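Local coordinates for agglutinin alpha chain (Maclura pomifera, PDB 3LLZ), which binds D-galactose-containing glycans as a lectin of the jacalin family, recognising the T-antigen disaccharide Gal-beta1,3-GalNAc, at residues I15-N20 and K52-S57; S46-F51 and I120-D125. All coordinates share one frame; numbering follows the deposited sequence.

The two contacts interleave along the chain: the loop S46-F51 of contact 2 runs straight into strand 52-57 of contact 1, and their centres lie 13 Å apart. They also touch in space. F51 packs back on the strand of contact 1, its CB 3.3 Å from CB of E18, and E18 OE1 comes within 3.8 Å of CB of S46. Contact 2 forms part of the sugar pocket, where F47, G121, Y122, W123 and D125 meet the bound NGA. Contact 1 lies further from the sugar, in the sheet that the loop leads into; the side chain of E18 is about 11 Å from that sugar.

Contact 1 (I15-N20 and K52-S57); sequences INFEYN and KPVKIS
Y19 and K52 meet at one end of an antiparallel strand pair, and the lysine wraps over the tyrosine ring. Its CB sits over one ring face, offset toward the rim, in a CH-pi contact 4.0 Å from the centroid. CG lies 4.0 Å from Y19 O, and CD passes CE1 of the ring at 3.9 Å. Bends at chi3 (70°) and chi4 (-64°) then bring CE round to the phenol, where NZ donates a 2.7 Å hydrogen bond to Y19 OH. A water joins this hydroxyl to P53 O. The Y19 ring itself reaches over the neighbouring strand because its CG stands between the backbone N and the carbonyl carbon (chi1 68°).

F17 lies on the same face of the sheet, with V54 CG1 over its ring and CD1 of I56 at the ring edge, 3.9 Å from CE2. Y96 meets both aromatic rings from strand 92-97. On the other face N16 OD1 takes a weak bond from K55 NZ; E14 holds both groups more firmly, by a salt bridge to K55 NZ and a hydrogen bond to N16 ND2. Between the strands, I15 with I56, F17 with V54 and Y19 with K52 are the hydrogen-bonded pairs. The chemistry thus divides by face: a mainly apolar, aromatic layer, buried at I15, F17, V54 and I56 and closed at its end by the lysine-phenol bond, and a mostly polar face of N16, E18 and K55.

Contact 2 (S46-F51 and I120-D125); sequences SFITGF and IGYWLD. With NGA (2-acetamido-2-deoxy-beta-D-galactopyranose), chain C.
F47 lays its ring against the backbone of G121, and two hydrogen bonds tie the loop S46-F51 to the turn I120-D125. F47 N donates to G121 O at 2.8 Å, and S46 OG to Y122 O at 2.7 Å; each donor stands above the carbonyl plane. With S46 OG anti to its own backbone N (chi1 161°), the hydroxyl also accepts from I48 N, closing an ST turn.

Among the apolar contacts, CA of G121 lies over the centre of the F47 ring, 3.6 Å from the centroid in a CH-pi contact. The rings of Y122 and F47 sit obliquely to each other, planes at 66°, and CG2 of I48 comes 3.3 Å from CE2 of Y122. F51 and W123 meet rim to rim, with CZ of F51 3.7 Å from CD1 of the indole.

Polar bonds to the sugar come mainly from I120-D125. Y122 N donates to NGA O5 and W123 N to NGA O6, at 3.1 Å for the latter, while D125 OD1 accepts from both O4 (2.6 Å) and O6. S119 OG bonds the other carboxylate oxygen, and G1 N also binds the sugar. G121 leaves room there, since a CB would run into O4. Backbone amides beside an aspartate, with the free amino terminus close by, make up the galactose-specific site of jacalin-type lectins.

Contact 1 (I15-N20 and K52-S57)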
ATOM      1  N   ILE A  15      -7.916  11.746 -19.912  1.00 15.79           N
ATOM      2  CA  ILE A  15      -7.410  13.005 -19.388  1.00 14.63           C
ATOM      3  C   ILE A  15      -7.654  14.091 -20.423  1.00 15.78           C
ATOM      4  O   ILE A  15      -7.147  14.017 -21.541  1.00 18.24           O
ATOM      5  CB  ILE A  15      -5.900  12.951 -19.085  1.00 15.72           C
ATOM      6  CG1 ILE A  15      -5.612  11.870 -18.041  1.00 14.99           C
ATOM      7  CG2 ILE A  15      -5.429  14.308 -18.582  1.00 15.83           C
ATOM      8  CD1 ILE A  15      -4.145  11.744 -17.678  1.00 16.71           C
ATOM      9  N   ASN A  16      -8.446  15.090 -20.054  1.00 15.74           N
ATOM     10  CA  ASN A  16      -8.728  16.195 -20.955  1.00 17.45           C
ATOM     11  C   ASN A  16      -8.147  17.458 -20.346  1.00 17.21           C
ATOM     12  O   ASN A  16      -8.343  17.732 -19.162  1.00 18.37           O
ATOM     13  CB  ASN A  16     -10.235  16.356 -21.150  1.00 19.90           C
ATOM     14  CG  ASN A  16     -10.901  15.075 -21.600  1.00 22.94           C
ATOM     15  OD1 ASN A  16     -10.384  14.363 -22.461  1.00 25.55           O
ATOM     16  ND2 ASN A  16     -12.054  14.772 -21.020  1.00 25.80           N
ATOM     17  N   PHE A  17      -7.408  18.218 -21.143  1.00 17.36           N
ATOM     18  CA  PHE A  17      -6.830  19.452 -20.645  1.00 16.71           C
ATOM     19  C   PHE A  17      -6.602  20.449 -21.765  1.00 18.10           C
ATOM     20  O   PHE A  17      -6.620  20.090 -22.945  1.00 18.27           O
ATOM     21  CB  PHE A  17      -5.528  19.174 -19.879  1.00 18.67           C
ATOM     22  CG  PHE A  17      -4.407  18.636 -20.729  1.00 17.43           C
ATOM     23  CD1 PHE A  17      -3.476  19.497 -21.301  1.00 18.99           C
ATOM     24  CD2 PHE A  17      -4.258  17.265 -20.921  1.00 19.20           C
ATOM     25  CE1 PHE A  17      -2.408  19.003 -22.052  1.00 18.10           C
ATOM     26  CE2 PHE A  17      -3.192  16.760 -21.670  1.00 19.04           C
ATOM     27  CZ  PHE A  17      -2.266  17.634 -22.234  1.00 19.09           C
ATOM     28  N   GLU A  18      -6.413  21.706 -21.382  1.00 17.21           N
ATOM     29  CA  GLU A  18      -6.196  22.785 -22.333  1.00 18.30           C
ATOM     30  C   GLU A  18      -4.736  23.196 -22.356  1.00 17.62           C
ATOM     31  O   GLU A  18      -4.011  23.006 -21.383  1.00 16.57           O
ATOM     32  CB  GLU A  18      -7.021  24.006 -21.938  1.00 18.00           C
ATOM     33  CG  GLU A  18      -8.514  23.794 -21.898  1.00 21.02           C
ATOM     34  CD  GLU A  18      -9.235  25.000 -21.333  1.00 21.94           C
ATOM     35  OE1 GLU A  18      -8.876  25.429 -20.215  1.00 19.37           O
ATOM     36  OE2 GLU A  18     -10.159  25.517 -22.000  1.00 23.04           O
ATOM     37  N   TYR A  19      -4.311  23.772 -23.474  1.00 17.98           N
ATOM     38  CA  TYR A  19      -2.948  24.250 -23.602  1.00 19.13           C
ATOM     39  C   TYR A  19      -2.919  25.379 -24.619  1.00 19.09           C
ATOM     40  O   TYR A  19      -3.773  25.457 -25.500  1.00 19.39           O
ATOM     41  CB  TYR A  19      -2.010  23.114 -24.028  1.00 21.87           C
ATOM     42  CG  TYR A  19      -2.231  22.603 -25.433  1.00 24.41           C
ATOM     43  CD1 TYR A  19      -1.553  23.165 -26.516  1.00 26.89           C
ATOM     44  CD2 TYR A  19      -3.119  21.559 -25.682  1.00 25.61           C
ATOM     45  CE1 TYR A  19      -1.755  22.695 -27.812  1.00 27.92           C
ATOM     46  CE2 TYR A  19      -3.331  21.085 -26.975  1.00 27.43           C
ATOM     47  CZ  TYR A  19      -2.645  21.656 -28.033  1.00 28.49           C
ATOM     48  OH  TYR A  19      -2.851  21.189 -29.311  1.00 32.04           O
ATOM     49  N   ASN A  20      -1.946  26.267 -24.472  1.00 19.93           N
ATOM     50  CA  ASN A  20      -1.787  27.397 -25.377  1.00 22.51           C
ATOM     51  C   ASN A  20      -0.310  27.448 -25.738  1.00 24.11           C
ATOM     52  O   ASN A  20       0.540  27.673 -24.877  1.00 24.29           O
ATOM     53  CB  ASN A  20      -2.215  28.690 -24.680  1.00 23.02           C
ATOM     54  CG  ASN A  20      -2.183  29.891 -25.605  1.00 24.62           C
ATOM     55  OD1 ASN A  20      -1.180  30.152 -26.268  1.00 26.14           O
ATOM     56  ND2 ASN A  20      -3.283  30.636 -25.644  1.00 24.55           N
ATOM     57  N   LYS A  52      -6.421  25.440 -26.602  1.00 24.35           N
ATOM     58  CA  LYS A  52      -6.655  24.357 -27.544  1.00 25.80           C
ATOM     59  C   LYS A  52      -6.828  23.145 -26.635  1.00 26.45           C
ATOM     60  O   LYS A  52      -6.018  22.924 -25.736  1.00 28.32           O
ATOM     61  CB  LYS A  52      -5.441  24.144 -28.447  1.00 27.44           C
ATOM     62  CG  LYS A  52      -5.030  25.366 -29.249  1.00 31.11           C
ATOM     63  CD  LYS A  52      -3.790  25.093 -30.094  1.00 33.73           C
ATOM     64  CE  LYS A  52      -4.081  24.137 -31.246  1.00 36.14           C
ATOM     65  NZ  LYS A  52      -4.495  22.782 -30.788  1.00 37.30           N
ATOM     66  N   PRO A  53      -7.909  22.375 -26.817  1.00 26.09           N
ATOM     67  CA  PRO A  53      -8.068  21.211 -25.941  1.00 25.19           C
ATOM     68  C   PRO A  53      -7.488  19.920 -26.506  1.00 24.61           C
ATOM     69  O   PRO A  53      -7.375  19.743 -27.719  1.00 23.94           O
ATOM     70  CB  PRO A  53      -9.585  21.112 -25.760  1.00 26.49           C
ATOM     71  CG  PRO A  53     -10.074  22.499 -26.067  1.00 28.81           C
ATOM     72  CD  PRO A  53      -9.226  22.856 -27.255  1.00 28.57           C
ATOM     73  N   VAL A  54      -7.118  19.021 -25.605  1.00 22.33           N
ATOM     74  CA  VAL A  54      -6.583  17.724 -25.978  1.00 22.71           C
ATOM     75  C   VAL A  54      -7.303  16.703 -25.113  1.00 20.72           C
ATOM     76  O   VAL A  54      -7.465  16.903 -23.911  1.00 19.50           O
ATOM     77  CB  VAL A  54      -5.064  17.630 -25.725  1.00 24.11           C
ATOM     78  CG1 VAL A  54      -4.742  18.119 -24.335  1.00 26.24           C
ATOM     79  CG2 VAL A  54      -4.593  16.192 -25.905  1.00 25.27           C
ATOM     80  N   LYS A  55      -7.756  15.623 -25.737  1.00 20.72           N
ATOM     81  CA  LYS A  55      -8.458  14.572 -25.021  1.00 20.73           C
ATOM     82  C   LYS A  55      -7.697  13.267 -25.192  1.00 20.14           C
ATOM     83  O   LYS A  55      -7.661  12.697 -26.283  1.00 21.17           O
ATOM     84  CB  LYS A  55      -9.881  14.421 -25.563  1.00 23.41           C
ATOM     85  CG  LYS A  55     -10.771  15.638 -25.344  1.00 27.39           C
ATOM     86  CD  LYS A  55     -12.131  15.464 -26.014  1.00 30.99           C
ATOM     87  CE  LYS A  55     -12.863  14.230 -25.502  1.00 32.54           C
ATOM     88  NZ  LYS A  55     -13.168  14.313 -24.046  1.00 34.39           N
ATOM     89  N   ILE A  56      -7.075  12.809 -24.111  1.00 18.13           N
ATOM     90  CA  ILE A  56      -6.318  11.566 -24.138  1.00 17.70           C
ATOM     91  C   ILE A  56      -7.199  10.433 -23.629  1.00 17.60           C
ATOM     92  O   ILE A  56      -7.486  10.354 -22.435  1.00 17.98           O
ATOM     93  CB  ILE A  56      -5.061  11.648 -23.242  1.00 17.10           C
ATOM     94  CG1 ILE A  56      -4.145  12.772 -23.725  1.00 18.82           C
ATOM     95  CG2 ILE A  56      -4.319  10.312 -23.265  1.00 18.32           C
ATOM     96  CD1 ILE A  56      -2.936  13.002 -22.839  1.00 17.01           C
ATOM     97  N   SER A  57      -7.633   9.567 -24.540  1.00 18.09           N
ATOM     98  CA  SER A  57      -8.477   8.432 -24.185  1.00 18.76           C
ATOM     99  C   SER A  57      -7.619   7.179 -24.104  1.00 18.92           C
ATOM    100  O   SER A  57      -7.225   6.619 -25.124  1.00 20.43           O
ATOM    101  CB  SER A  57      -9.577   8.238 -25.233  1.00 20.62           C
ATOM    102  OG  SER A  57     -10.433   9.364 -25.288  1.00 23.06           O
TER
HETATM  103  O   HOH W   1      -5.368  19.172 -29.589  1.00 50.33           O

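Contact 2 (S46-F51 and I120-D125)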
ATOM      1  N   SER A  46      -9.908  26.897 -16.221  1.00 13.28           N
ATOM      2  CA  SER A  46      -8.987  28.016 -16.245  1.00 14.03           C
ATOM      3  C   SER A  46      -9.873  29.240 -16.046  1.00 14.94           C
ATOM      4  O   SER A  46     -11.075  29.191 -16.331  1.00 15.85           O
ATOM      5  CB  SER A  46      -8.301  28.111 -17.609  1.00 13.66           C
ATOM      6  OG  SER A  46      -7.744  29.402 -17.806  1.00 13.15           O
ATOM      7  N   PHE A  47      -9.285  30.327 -15.557  1.00 13.96           N
ATOM      8  CA  PHE A  47     -10.030  31.567 -15.348  1.00 16.46           C
ATOM      9  C   PHE A  47     -10.305  32.238 -16.690  1.00 18.03           C
ATOM     10  O   PHE A  47     -11.106  33.173 -16.769  1.00 19.76           O
ATOM     11  CB  PHE A  47      -9.228  32.547 -14.480  1.00 14.91           C
ATOM     12  CG  PHE A  47      -9.151  32.181 -13.020  1.00 13.33           C
ATOM     13  CD1 PHE A  47      -8.495  33.025 -12.131  1.00 12.80           C
ATOM     14  CD2 PHE A  47      -9.714  31.005 -12.530  1.00 12.39           C
ATOM     15  CE1 PHE A  47      -8.396  32.710 -10.779  1.00 12.68           C
ATOM     16  CE2 PHE A  47      -9.618  30.680 -11.178  1.00 10.89           C
ATOM     17  CZ  PHE A  47      -8.959  31.535 -10.300  1.00 13.63           C
ATOM     18  N   ILE A  48      -9.636  31.769 -17.740  1.00 19.06           N
ATOM     19  CA  ILE A  48      -9.799  32.346 -19.071  1.00 20.79           C
ATOM     20  C   ILE A  48      -9.997  31.323 -20.188  1.00 22.70           C
ATOM     21  O   ILE A  48      -9.996  30.112 -19.958  1.00 22.02           O
ATOM     22  CB  ILE A  48      -8.584  33.217 -19.444  1.00 21.39           C
ATOM     23  CG1 ILE A  48      -7.303  32.379 -19.373  1.00 20.50           C
ATOM     24  CG2 ILE A  48      -8.486  34.407 -18.507  1.00 23.01           C
ATOM     25  CD1 ILE A  48      -6.085  33.067 -19.952  1.00 22.05           C
ATOM     26  N   THR A  49     -10.168  31.831 -21.406  1.00 24.34           N
ATOM     27  CA  THR A  49     -10.363  30.989 -22.582  1.00 25.76           C
ATOM     28  C   THR A  49      -9.217  31.192 -23.570  1.00 24.68           C
ATOM     29  O   THR A  49      -8.186  31.773 -23.227  1.00 26.48           O
ATOM     30  CB  THR A  49     -11.687  31.327 -23.296  1.00 28.01           C
ATOM     31  OG1 THR A  49     -11.653  32.687 -23.748  1.00 29.21           O
ATOM     32  CG2 THR A  49     -12.865  31.140 -22.349  1.00 29.99           C
ATOM     33  N   GLY A  50      -9.404  30.713 -24.796  1.00 24.43           N
ATOM     34  CA  GLY A  50      -8.382  30.863 -25.816  1.00 23.10           C
ATOM     35  C   GLY A  50      -7.416  29.697 -25.904  1.00 23.35           C
ATOM     36  O   GLY A  50      -6.361  29.802 -26.531  1.00 23.26           O
ATOM     37  N   PHE A  51      -7.778  28.579 -25.282  1.00 23.25           N
ATOM     38  CA  PHE A  51      -6.930  27.391 -25.286  1.00 22.85           C
ATOM     39  C   PHE A  51      -7.323  26.386 -26.361  1.00 23.54           C
ATOM     40  O   PHE A  51      -8.406  26.455 -26.944  1.00 24.40           O
ATOM     41  CB  PHE A  51      -7.023  26.665 -23.941  1.00 20.86           C
ATOM     42  CG  PHE A  51      -6.477  27.438 -22.780  1.00 19.95           C
ATOM     43  CD1 PHE A  51      -5.110  27.464 -22.525  1.00 18.63           C
ATOM     44  CD2 PHE A  51      -7.334  28.119 -21.923  1.00 18.54           C
ATOM     45  CE1 PHE A  51      -4.602  28.155 -21.428  1.00 18.19           C
ATOM     46  CE2 PHE A  51      -6.839  28.815 -20.820  1.00 18.54           C
ATOM     47  CZ  PHE A  51      -5.470  28.833 -20.570  1.00 16.99           C
ATOM     48  N   ILE A 120      -5.460  25.731 -10.228  1.00 10.97           N
ATOM     49  CA  ILE A 120      -5.564  26.338 -11.545  1.00 11.91           C
ATOM     50  C   ILE A 120      -6.189  27.723 -11.450  1.00 12.21           C
ATOM     51  O   ILE A 120      -7.247  27.900 -10.845  1.00 12.76           O
ATOM     52  CB  ILE A 120      -6.417  25.483 -12.513  1.00 13.57           C
ATOM     53  CG1 ILE A 120      -5.860  24.057 -12.577  1.00 13.15           C
ATOM     54  CG2 ILE A 120      -6.407  26.113 -13.913  1.00 14.08           C
ATOM     55  CD1 ILE A 120      -6.589  23.143 -13.554  1.00 14.70           C
ATOM     56  N   GLY A 121      -5.501  28.701 -12.025  1.00 12.34           N
ATOM     57  CA  GLY A 121      -5.996  30.070 -12.056  1.00 12.44           C
ATOM     58  C   GLY A 121      -6.115  30.329 -13.542  1.00 11.35           C
ATOM     59  O   GLY A 121      -6.882  29.661 -14.227  1.00 12.84           O
ATOM     60  N   TYR A 122      -5.361  31.290 -14.056  1.00 14.22           N
ATOM     61  CA  TYR A 122      -5.381  31.526 -15.489  1.00 14.69           C
ATOM     62  C   TYR A 122      -4.772  30.278 -16.125  1.00 13.85           C
ATOM     63  O   TYR A 122      -5.189  29.840 -17.195  1.00 14.28           O
ATOM     64  CB  TYR A 122      -4.552  32.765 -15.842  1.00 16.93           C
ATOM     65  CG  TYR A 122      -5.330  34.056 -15.719  1.00 21.66           C
ATOM     66  CD1 TYR A 122      -5.960  34.403 -14.525  1.00 24.16           C
ATOM     67  CD2 TYR A 122      -5.466  34.911 -16.810  1.00 25.65           C
ATOM     68  CE1 TYR A 122      -6.713  35.570 -14.421  1.00 27.24           C
ATOM     69  CE2 TYR A 122      -6.217  36.081 -16.718  1.00 28.45           C
ATOM     70  CZ  TYR A 122      -6.839  36.402 -15.520  1.00 29.03           C
ATOM     71  OH  TYR A 122      -7.598  37.547 -15.430  1.00 31.86           O
ATOM     72  N   TRP A 123      -3.795  29.697 -15.433  1.00 13.33           N
ATOM     73  CA  TRP A 123      -3.112  28.499 -15.909  1.00 12.54           C
ATOM     74  C   TRP A 123      -2.927  27.510 -14.769  1.00 11.04           C
ATOM     75  O   TRP A 123      -3.194  27.825 -13.606  1.00 12.19           O
ATOM     76  CB  TRP A 123      -1.744  28.878 -16.487  1.00 12.53           C
ATOM     77  CG  TRP A 123      -1.865  29.922 -17.540  1.00 12.94           C
ATOM     78  CD1 TRP A 123      -2.379  29.762 -18.790  1.00 14.62           C
ATOM     79  CD2 TRP A 123      -1.596  31.322 -17.390  1.00 14.67           C
ATOM     80  NE1 TRP A 123      -2.461  30.978 -19.430  1.00 15.17           N
ATOM     81  CE2 TRP A 123      -1.987  31.952 -18.592  1.00 14.84           C
ATOM     82  CE3 TRP A 123      -1.070  32.107 -16.353  1.00 14.76           C
ATOM     83  CZ2 TRP A 123      -1.869  33.335 -18.788  1.00 15.28           C
ATOM     84  CZ3 TRP A 123      -0.953  33.483 -16.548  1.00 15.88           C
ATOM     85  CH2 TRP A 123      -1.353  34.079 -17.758  1.00 16.70           C
ATOM     86  N   LEU A 124      -2.478  26.309 -15.115  1.00 12.53           N
ATOM     87  CA  LEU A 124      -2.219  25.271 -14.122  1.00 12.06           C
ATOM     88  C   LEU A 124      -1.030  25.741 -13.291  1.00 12.45           C
ATOM     89  O   LEU A 124       0.099  25.783 -13.777  1.00 12.08           O
ATOM     90  CB  LEU A 124      -1.894  23.956 -14.834  1.00 10.71           C
ATOM     91  CG  LEU A 124      -1.506  22.760 -13.964  1.00 10.23           C
ATOM     92  CD1 LEU A 124      -2.620  22.439 -12.976  1.00 11.91           C
ATOM     93  CD2 LEU A 124      -1.228  21.566 -14.870  1.00 12.29           C
ATOM     94  N   ASP A 125      -1.285  26.105 -12.040  1.00 12.00           N
ATOM     95  CA  ASP A 125      -0.232  26.612 -11.164  1.00 12.21           C
ATOM     96  C   ASP A 125       0.761  25.540 -10.754  1.00 12.40           C
ATOM     97  O   ASP A 125       1.977  25.753 -10.768  1.00 12.39           O
ATOM     98  CB  ASP A 125      -0.843  27.222  -9.906  1.00 12.74           C
ATOM     99  CG  ASP A 125      -1.842  28.309 -10.219  1.00 13.21           C
ATOM    100  OD1 ASP A 125      -1.466  29.279 -10.914  1.00 14.11           O
ATOM    101  OD2 ASP A 125      -2.997  28.192  -9.766  1.00 13.66           O
TER
HETATM  102  C1  NGA C   1      -4.601  34.026 -11.033  1.00 16.75           C
HETATM  103  C2  NGA C   1      -4.616  33.480  -9.595  1.00 16.26           C
HETATM  104  C3  NGA C   1      -3.170  33.324  -9.139  1.00 16.09           C
HETATM  105  C4  NGA C   1      -2.458  32.342 -10.080  1.00 13.94           C
HETATM  106  C5  NGA C   1      -2.514  32.926 -11.504  1.00 14.87           C
HETATM  107  C6  NGA C   1      -1.835  32.076 -12.574  1.00 14.20           C
HETATM  108  C7  NGA C   1      -6.258  33.928  -7.894  1.00 16.81           C
HETATM  109  C8  NGA C   1      -7.028  34.948  -7.073  1.00 16.99           C
HETATM  110  N2  NGA C   1      -5.328  34.393  -8.722  1.00 16.02           N
HETATM  111  O1  NGA C   1      -5.895  34.147 -11.503  1.00 26.93           O
HETATM  112  O3  NGA C   1      -3.070  32.922  -7.744  1.00 16.62           O
HETATM  113  O4  NGA C   1      -3.118  31.083 -10.049  1.00 14.32           O
HETATM  114  O5  NGA C   1      -3.891  33.132 -11.913  1.00 14.31           O
HETATM  115  O6  NGA C   1      -2.588  30.911 -12.896  1.00 13.51           O
HETATM  116  O7  NGA C   1      -6.506  32.729  -7.772  1.00 17.21           O